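Local coordinates for malonyl CoA-acyl carrier protein transacylase (Synechocystis sp. PCC 6803 substr. Kazusa, PDB 4RR5), which catalyses the transfer of the malonyl group from malonyl-CoA to holo-acyl carrier protein, a step of fatty acid biosynthesis, at residues 148-154 with 240-246; 136-140 with 169-173. One frame throughout, in Å; residues are numbered along the deposited sequence.

Interaction 1: 148-154 with 240-246; sequences LANDNSP and GSVRWRE
Asp151 and Arg245 carry the polar side of this contact. With CG anti to the backbone N (chi1 172°), Asp151 sets its carboxylate against CB and NE of the arginine, whose chain bends at chi3 to meet it. The two planes stand 49° apart: OD1 lies at the edge of the guanidinium, in its plane, while OD2 is met obliquely. Both bonds from Arg245 NE are weak, one short but bent to Asp151 OD2 (2.7 Å, 125°), the other straighter but long to OD1 (3.3 Å). An aspartate suits the place because its short charged arm just spans to the arginine. A water bridges to Glu246 N, though its very short distance to Asp151 OD2 is doubtful. Arg243 grips Glu246 side-on through NE and NH2. Arg245 CD and CG touch Pro154 CD, the CD atoms 3.9 Å apart. Replacing Arg245 by an alanine would probably leave the Asp151 carboxylate without its ion-pair mate and Pro154 CD without the methylenes packed on it.

The backbones pair in parallel. Val242 N reaches Ala149 O at 2.7 Å and Asp151 N reaches Val242 O at 2.7 Å, after which Asp151 O accepts from Arg245 N at 2.8 Å, so the strand pairing passes directly into the helix start. The branched Val242 lies alongside Asn150, pointing the same way, and its side chain is about 4 Å from those of Ser88 and His188, the probable catalytic pair. Gly240 O accepts a bond from His188 ND1. The arrangement is a short parallel strand added at the edge of the small mixed sheet, beside the probable active site.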
# COMPACT_ATOMS: atom_id res chain seq x y z
N LEU A 148 -7.37 -8.07 -13.04
CA LEU A 148 -6.03 -7.67 -12.63
C LEU A 148 -6.13 -6.63 -11.52
O LEU A 148 -6.78 -5.59 -11.68
CB LEU A 148 -5.23 -7.15 -13.82
CG LEU A 148 -3.72 -7.14 -13.61
CD1 LEU A 148 -2.98 -7.63 -14.83
CD2 LEU A 148 -3.26 -5.73 -13.28
N ALA A 149 -5.49 -6.92 -10.39
CA ALA A 149 -5.67 -6.16 -9.15
C ALA A 149 -4.44 -5.32 -8.82
O ALA A 149 -4.54 -4.20 -8.33
CB ALA A 149 -6.00 -7.11 -7.99
N ASN A 150 -3.26 -5.89 -9.07
CA ASN A 150 -2.02 -5.14 -9.01
C ASN A 150 -1.32 -5.25 -10.34
O ASN A 150 -1.23 -6.35 -10.90
CB ASN A 150 -1.07 -5.65 -7.93
CG ASN A 150 -1.61 -5.52 -6.53
OD1 ASN A 150 -2.72 -5.03 -6.31
ND2 ASN A 150 -0.83 -6.00 -5.57
N ASP A 151 -0.82 -4.13 -10.84
CA ASP A 151 0.18 -4.17 -11.89
C ASP A 151 1.47 -3.63 -11.28
O ASP A 151 1.66 -2.42 -11.17
CB ASP A 151 -0.26 -3.36 -13.10
CG ASP A 151 0.84 -3.22 -14.14
OD1 ASP A 151 1.65 -4.15 -14.29
OD2 ASP A 151 0.89 -2.17 -14.81
N ASN A 152 2.35 -4.54 -10.89
CA ASN A 152 3.47 -4.19 -10.04
C ASN A 152 4.81 -3.96 -10.76
O ASN A 152 5.48 -2.95 -10.54
CB ASN A 152 3.63 -5.26 -8.96
CG ASN A 152 2.52 -5.22 -7.94
OD1 ASN A 152 2.00 -4.14 -7.62
ND2 ASN A 152 2.15 -6.39 -7.41
N SER A 153 5.22 -4.91 -11.59
CA SER A 153 6.42 -4.78 -12.41
C SER A 153 6.18 -5.58 -13.68
O SER A 153 5.30 -6.45 -13.69
CB SER A 153 7.68 -5.27 -11.67
OG SER A 153 7.71 -6.68 -11.53
N PRO A 154 6.93 -5.29 -14.75
CA PRO A 154 6.82 -6.09 -15.98
C PRO A 154 6.82 -7.61 -15.73
O PRO A 154 6.18 -8.37 -16.45
CB PRO A 154 8.05 -5.65 -16.77
CG PRO A 154 8.19 -4.20 -16.40
CD PRO A 154 7.76 -4.09 -14.96
N GLY A 240 -10.58 -0.89 -7.61
CA GLY A 240 -9.77 -0.66 -8.77
C GLY A 240 -8.38 -1.21 -8.61
O GLY A 240 -7.98 -1.59 -7.52
N SER A 241 -7.66 -1.23 -9.72
CA SER A 241 -6.35 -1.86 -9.79
C SER A 241 -5.25 -0.94 -9.30
O SER A 241 -5.32 0.28 -9.44
CB SER A 241 -6.05 -2.30 -11.22
OG SER A 241 -4.87 -3.09 -11.26
N VAL A 242 -4.23 -1.55 -8.71
CA VAL A 242 -3.05 -0.82 -8.26
C VAL A 242 -2.02 -0.77 -9.40
O VAL A 242 -1.33 -1.76 -9.71
CB VAL A 242 -2.45 -1.48 -7.01
CG1 VAL A 242 -1.17 -0.78 -6.61
CG2 VAL A 242 -3.45 -1.41 -5.87
N ARG A 243 -1.94 0.41 -10.01
CA ARG A 243 -1.05 0.65 -11.13
C ARG A 243 0.33 1.08 -10.65
O ARG A 243 0.77 2.20 -10.89
CB ARG A 243 -1.68 1.70 -12.04
CG ARG A 243 -3.11 1.32 -12.36
CD ARG A 243 -3.88 2.42 -13.03
NE ARG A 243 -3.15 2.92 -14.19
CZ ARG A 243 -3.55 3.93 -14.94
NH1 ARG A 243 -4.69 4.56 -14.66
NH2 ARG A 243 -2.81 4.30 -15.96
N TRP A 244 1.01 0.17 -9.94
CA TRP A 244 2.27 0.54 -9.31
C TRP A 244 3.39 0.63 -10.33
O TRP A 244 4.23 1.52 -10.25
CB TRP A 244 2.66 -0.44 -8.20
CG TRP A 244 3.76 0.12 -7.39
CD1 TRP A 244 5.08 -0.22 -7.45
CD2 TRP A 244 3.67 1.19 -6.45
NE1 TRP A 244 5.82 0.56 -6.59
CE2 TRP A 244 4.97 1.44 -5.96
CE3 TRP A 244 2.61 1.96 -5.96
CZ2 TRP A 244 5.24 2.41 -5.00
CZ3 TRP A 244 2.88 2.94 -5.01
CH2 TRP A 244 4.18 3.15 -4.55
N ARG A 245 3.39 -0.28 -11.31
CA ARG A 245 4.36 -0.20 -12.40
C ARG A 245 4.39 1.20 -12.99
O ARG A 245 5.44 1.84 -13.05
CB ARG A 245 4.04 -1.23 -13.50
CG ARG A 245 4.95 -1.14 -14.73
CD ARG A 245 4.55 -2.12 -15.86
NE ARG A 245 3.16 -1.98 -16.32
CZ ARG A 245 2.72 -1.06 -17.17
NH1 ARG A 245 3.55 -0.14 -17.67
NH2 ARG A 245 1.44 -1.04 -17.53
N GLU A 246 3.22 1.69 -13.39
CA GLU A 246 3.08 3.03 -13.96
C GLU A 246 3.44 4.11 -12.96
O GLU A 246 3.79 5.23 -13.33
CB GLU A 246 1.65 3.27 -14.46
CG GLU A 246 1.26 2.45 -15.69
CD GLU A 246 -0.23 2.56 -15.99
OE1 GLU A 246 -1.01 1.80 -15.40
OE2 GLU A 246 -0.62 3.42 -16.81
O HOH W 1 1.07 -0.02 -13.75

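Interaction 2: 136-140 with 169-173; sequences LQQAL and ILANV
The last turns of helices 133-140 and 163-171 meet here, with CA atoms 6.0 Å apart at both Leu136-Val173 and Ala139-Ile169. They are the helix pair of a ferredoxin-like βαββαβ arrangement, the small subdomain of FabD-type acyltransferases, and pack on its sheet. In the second segment the chain leaves helical geometry at Asn172, and Val173, already beyond the helix, turns its side chain back toward the first helix. No hydrogen bond crosses the contact, which is mostly apolar.

Ala139 faces the other segment, and its single methyl suits the narrow gap: CB fits between Val173 CG2, at 3.6 Å, and Ile169 CG1, at 3.7 Å. Val173 CG2 in turn sits between Ala139 CB and Leu136 CA, since beta-branching places a methyl close to the backbone. Leu136, CG anti to its backbone N (chi1 -176°), brings CD1 to within 4.2 Å of Ile169 CG2 and also rests on Leu128 and Val157 of the sheet. Ile169 likewise touches Val146 and Ile159, so the long branched residues fill the space between helices and sheet. Leu140 and Ile169 cross at about a right angle, Leu140 CD2 lying 3.8 Å from Ile169 CD1. That same CD1 comes within 3.2 Å of the carbonyl Ala139 O, which is hydrogen-bonded to Asn143 ND2.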
# COMPACT_ATOMS: atom_id res chain seq x y z
N LEU A 136 -1.68 -14.23 -20.48
CA LEU A 136 -2.41 -13.62 -19.38
C LEU A 136 -3.66 -12.93 -19.91
O LEU A 136 -4.74 -13.05 -19.32
CB LEU A 136 -1.53 -12.63 -18.61
CG LEU A 136 -2.25 -12.05 -17.39
CD1 LEU A 136 -2.72 -13.17 -16.45
CD2 LEU A 136 -1.38 -11.03 -16.66
N GLN A 137 -3.53 -12.21 -21.03
CA GLN A 137 -4.65 -11.47 -21.61
C GLN A 137 -5.76 -12.36 -22.11
O GLN A 137 -6.94 -12.04 -21.94
CB GLN A 137 -4.19 -10.62 -22.77
CG GLN A 137 -3.96 -9.20 -22.40
CD GLN A 137 -2.64 -8.76 -22.94
OE1 GLN A 137 -2.15 -9.35 -23.90
NE2 GLN A 137 -2.04 -7.76 -22.32
N GLN A 138 -5.41 -13.47 -22.75
CA GLN A 138 -6.42 -14.40 -23.24
C GLN A 138 -7.21 -14.96 -22.05
O GLN A 138 -8.44 -15.06 -22.11
CB GLN A 138 -5.78 -15.53 -24.06
CG GLN A 138 -4.80 -16.40 -23.28
CD GLN A 138 -4.34 -17.64 -24.02
OE1 GLN A 138 -4.70 -17.85 -25.18
NE2 GLN A 138 -3.54 -18.47 -23.36
N ALA A 139 -6.51 -15.27 -20.96
CA ALA A 139 -7.13 -15.88 -19.78
C ALA A 139 -7.95 -14.86 -19.00
O ALA A 139 -8.76 -15.23 -18.16
CB ALA A 139 -6.07 -16.51 -18.90
N LEU A 140 -7.73 -13.58 -19.29
CA LEU A 140 -8.40 -12.50 -18.58
C LEU A 140 -9.47 -11.82 -19.44
O LEU A 140 -10.48 -11.36 -18.91
CB LEU A 140 -7.38 -11.46 -18.10
CG LEU A 140 -6.74 -11.79 -16.74
CD1 LEU A 140 -5.56 -10.90 -16.42
CD2 LEU A 140 -7.79 -11.68 -15.66
N ILE A 169 -6.76 -19.68 -14.16
CA ILE A 169 -5.70 -18.92 -14.81
C ILE A 169 -4.32 -19.38 -14.32
O ILE A 169 -3.37 -19.44 -15.12
CB ILE A 169 -5.89 -17.40 -14.57
CG1 ILE A 169 -7.08 -16.89 -15.38
CG2 ILE A 169 -4.63 -16.61 -14.93
CD1 ILE A 169 -7.18 -15.39 -15.43
N LEU A 170 -4.22 -19.74 -13.04
CA LEU A 170 -2.99 -20.29 -12.46
C LEU A 170 -2.47 -21.48 -13.25
O LEU A 170 -1.26 -21.58 -13.55
CB LEU A 170 -3.21 -20.72 -11.00
CG LEU A 170 -3.22 -19.63 -9.93
CD1 LEU A 170 -2.96 -20.19 -8.53
CD2 LEU A 170 -2.21 -18.54 -10.28
N ALA A 171 -3.38 -22.38 -13.59
CA ALA A 171 -3.04 -23.63 -14.26
C ALA A 171 -2.88 -23.49 -15.78
O ALA A 171 -2.26 -24.34 -16.42
CB ALA A 171 -4.08 -24.69 -13.92
N ASN A 172 -3.43 -22.42 -16.34
CA ASN A 172 -3.39 -22.24 -17.80
C ASN A 172 -2.88 -20.85 -18.23
O ASN A 172 -3.42 -20.20 -19.14
CB ASN A 172 -4.77 -22.52 -18.38
CG ASN A 172 -4.71 -22.87 -19.87
OD1 ASN A 172 -4.07 -22.19 -20.67
ND2 ASN A 172 -5.36 -23.97 -20.24
N VAL A 173 -1.85 -20.38 -17.53
CA VAL A 173 -1.02 -19.26 -17.99
C VAL A 173 0.43 -19.61 -17.70
O VAL A 173 0.79 -19.94 -16.56
CB VAL A 173 -1.39 -17.92 -17.32
CG1 VAL A 173 -0.28 -16.90 -17.52
CG2 VAL A 173 -2.69 -17.37 -17.87

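Both interactions are built on the small mixed sheet, their centres about 17 Å apart. Interaction 1 lies at one edge, where strand 242-243 joins strand 146-153; interaction 2 lies among the helices packed on that sheet. Their segments alternate along the chain, in the order 136-140, 148-154, 169-173 and 240-246. Helix 133-140 is followed along the chain by strand 146-153, and the two contacts touch where Leu148 CD1 meets Leu136 CD2 at 4.2 Å. The small subdomain thus offers its edge strand, by the probable active site, in interaction 1, and its helix layer in interaction 2, whose centre is about 25 Å from that of the chain.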